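Local coordinates for beta-N-acetylhexosaminidase (Streptomyces plicatus, PDB 1JAK), which hydrolyses terminal beta-linked N-acetylhexosamine residues from glycans as a family 20 glycoside hydrolase, probably by substrate-assisted catalysis, at residues K190-L195 / G442-L447. Numbering follows the deposited sequence.
Sequences KLHLHL and GVEAPL
His-192 and Glu-444 meet in the buried interior of the catalytic domain through one hydrogen bond between their side chains. The imidazole ND1 donates its N-H to Glu-444 OE2 over 2.7 Å, with an N-H...O angle of 159°. The carboxylate oxygen lies near the ring plane, at the ring's edge, and accepts through its syn lone pair, on the side of OE1. Ring and carboxylate are nevertheless steeply turned against each other, their planes 63° apart.

Van der Waals contact adds a little: CB of His-192 lies 3.7 Å from both OE1 and OE2 of Glu-444, so the histidine stem also lies against the carboxylate end. Glu-444 gets this far because its CG is anti to the backbone N (chi1 -180°) and the chain runs on extended, reaching the ring inside the barrel.

Both strands belong to the parallel (beta/alpha)8 barrel of the catalytic domain. Strands 190-194 and 440-447 run parallel but are not neighbours; strand 159-165 lies between them, and the CA atoms of His-192 and Pro-446, the nearest pair, are still 8.2 Å apart. The bond therefore links two strands of the barrel wall across their one intervening strand, on the inner side, with the His-192 side chain about 8 Å from the bound isofagomine-type inhibitor.

Further polar partners fix both groups. Glu-444 OE1 is hydrogen-bonded to Ser-161 OG on the intervening strand, while His-192 NE2 bonds to Glu-250 OE1 and its ring stacks with that of His-315. A carboxylate partner at each ring nitrogen, together with that stack, fixes the ring's rotation. A leucine in place of Glu-444 would probably leave His-192 ND1 without its acceptor and Ser-161 without its carboxylate partner, making the ring less firmly held in rotation.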
loop_
_atom_site.group_PDB
_atom_site.type_symbol
_atom_site.label_atom_id
_atom_site.label_comp_id
_atom_site.label_asym_id
_atom_site.label_seq_id
_atom_site.Cartn_x
_atom_site.Cartn_y
_atom_site.Cartn_z
ATOM N N LYS A 190 0.946 5.150 1.464
ATOM C CA LYS A 190 1.765 4.492 2.464
ATOM C C LYS A 190 2.049 3.063 2.039
ATOM O O LYS A 190 1.190 2.402 1.456
ATOM C CB LYS A 190 1.073 4.539 3.831
ATOM C CG LYS A 190 1.050 5.958 4.400
ATOM C CD LYS A 190 0.201 6.091 5.639
ATOM C CE LYS A 190 0.294 7.503 6.213
ATOM N NZ LYS A 190 -0.276 8.559 5.321
ATOM N N LEU A 191 3.273 2.614 2.294
ATOM C CA LEU A 191 3.682 1.254 1.964
ATOM C C LEU A 191 4.133 0.592 3.250
ATOM O O LEU A 191 5.167 0.947 3.817
ATOM C CB LEU A 191 4.836 1.245 0.956
ATOM C CG LEU A 191 5.342 -0.159 0.590
ATOM C CD1 LEU A 191 4.300 -0.865 -0.269
ATOM C CD2 LEU A 191 6.669 -0.066 -0.155
ATOM N N HIS A 192 3.333 -0.360 3.710
ATOM C CA HIS A 192 3.607 -1.107 4.930
ATOM C C HIS A 192 4.415 -2.346 4.534
ATOM O O HIS A 192 3.979 -3.144 3.709
ATOM C CB HIS A 192 2.259 -1.485 5.570
ATOM C CG HIS A 192 2.353 -2.387 6.765
ATOM N ND1 HIS A 192 1.232 -2.924 7.363
ATOM C CD2 HIS A 192 3.414 -2.879 7.446
ATOM C CE1 HIS A 192 1.599 -3.712 8.357
ATOM N NE2 HIS A 192 2.918 -3.704 8.429
ATOM N N LEU A 193 5.609 -2.487 5.099
ATOM C CA LEU A 193 6.447 -3.641 4.794
ATOM C C LEU A 193 6.534 -4.544 6.016
ATOM O O LEU A 193 6.962 -4.108 7.084
ATOM C CB LEU A 193 7.857 -3.194 4.387
ATOM C CG LEU A 193 7.987 -2.458 3.050
ATOM C CD1 LEU A 193 9.432 -2.003 2.841
ATOM C CD2 LEU A 193 7.554 -3.384 1.918
ATOM N N HIS A 194 6.116 -5.797 5.853
ATOM C CA HIS A 194 6.156 -6.780 6.937
ATOM C C HIS A 194 7.545 -7.411 6.812
ATOM O O HIS A 194 7.736 -8.395 6.094
ATOM C CB HIS A 194 5.052 -7.823 6.722
ATOM C CG HIS A 194 4.798 -8.699 7.910
ATOM N ND1 HIS A 194 4.103 -8.267 9.019
ATOM C CD2 HIS A 194 5.136 -9.986 8.154
ATOM C CE1 HIS A 194 4.022 -9.254 9.895
ATOM N NE2 HIS A 194 4.642 -10.307 9.394
ATOM N N LEU A 195 8.505 -6.820 7.524
ATOM C CA LEU A 195 9.911 -7.218 7.473
ATOM C C LEU A 195 10.378 -8.419 8.284
ATOM O O LEU A 195 11.512 -8.873 8.115
ATOM C CB LEU A 195 10.779 -6.014 7.846
ATOM C CG LEU A 195 10.677 -4.787 6.938
ATOM C CD1 LEU A 195 11.436 -3.631 7.573
ATOM C CD2 LEU A 195 11.254 -5.107 5.560
ATOM N N GLY A 442 -8.017 5.697 7.939
ATOM C CA GLY A 442 -8.027 5.240 6.567
ATOM C C GLY A 442 -8.114 3.736 6.445
ATOM O O GLY A 442 -8.601 3.052 7.347
ATOM N N VAL A 443 -7.609 3.220 5.331
ATOM C CA VAL A 443 -7.670 1.793 5.052
ATOM C C VAL A 443 -6.341 1.241 4.553
ATOM O O VAL A 443 -5.441 1.991 4.189
ATOM C CB VAL A 443 -8.733 1.510 3.972
ATOM C CG1 VAL A 443 -10.083 2.057 4.414
ATOM C CG2 VAL A 443 -8.316 2.163 2.645
ATOM N N GLU A 444 -6.233 -0.083 4.535
ATOM C CA GLU A 444 -5.032 -0.739 4.045
ATOM C C GLU A 444 -5.397 -2.066 3.403
ATOM O O GLU A 444 -6.341 -2.729 3.828
ATOM C CB GLU A 444 -4.029 -0.983 5.178
ATOM C CG GLU A 444 -2.748 -1.665 4.697
ATOM C CD GLU A 444 -1.632 -1.650 5.728
ATOM O OE1 GLU A 444 -1.238 -0.549 6.167
ATOM O OE2 GLU A 444 -1.144 -2.740 6.094
ATOM N N ALA A 445 -4.649 -2.438 2.368
ATOM C CA ALA A 445 -4.858 -3.704 1.671
ATOM C C ALA A 445 -3.586 -4.535 1.833
ATOM O O ALA A 445 -2.614 -4.340 1.105
ATOM C CB ALA A 445 -5.135 -3.452 0.193
ATOM N N PRO A 446 -3.573 -5.463 2.803
ATOM C CA PRO A 446 -2.382 -6.296 3.016
ATOM C C PRO A 446 -2.308 -7.490 2.074
ATOM O O PRO A 446 -3.321 -8.129 1.791
ATOM C CB PRO A 446 -2.526 -6.761 4.470
ATOM C CG PRO A 446 -3.516 -5.784 5.079
ATOM C CD PRO A 446 -4.484 -5.566 3.954
ATOM N N LEU A 447 -1.104 -7.784 1.594
ATOM C CA LEU A 447 -0.895 -8.937 0.726
ATOM C C LEU A 447 0.096 -9.862 1.425
ATOM O O LEU A 447 1.307 -9.623 1.415
ATOM C CB LEU A 447 -0.345 -8.513 -0.645
ATOM C CG LEU A 447 -0.080 -9.654 -1.642
ATOM C CD1 LEU A 447 -1.322 -10.530 -1.797
ATOM C CD2 LEU A 447 0.330 -9.064 -2.992
#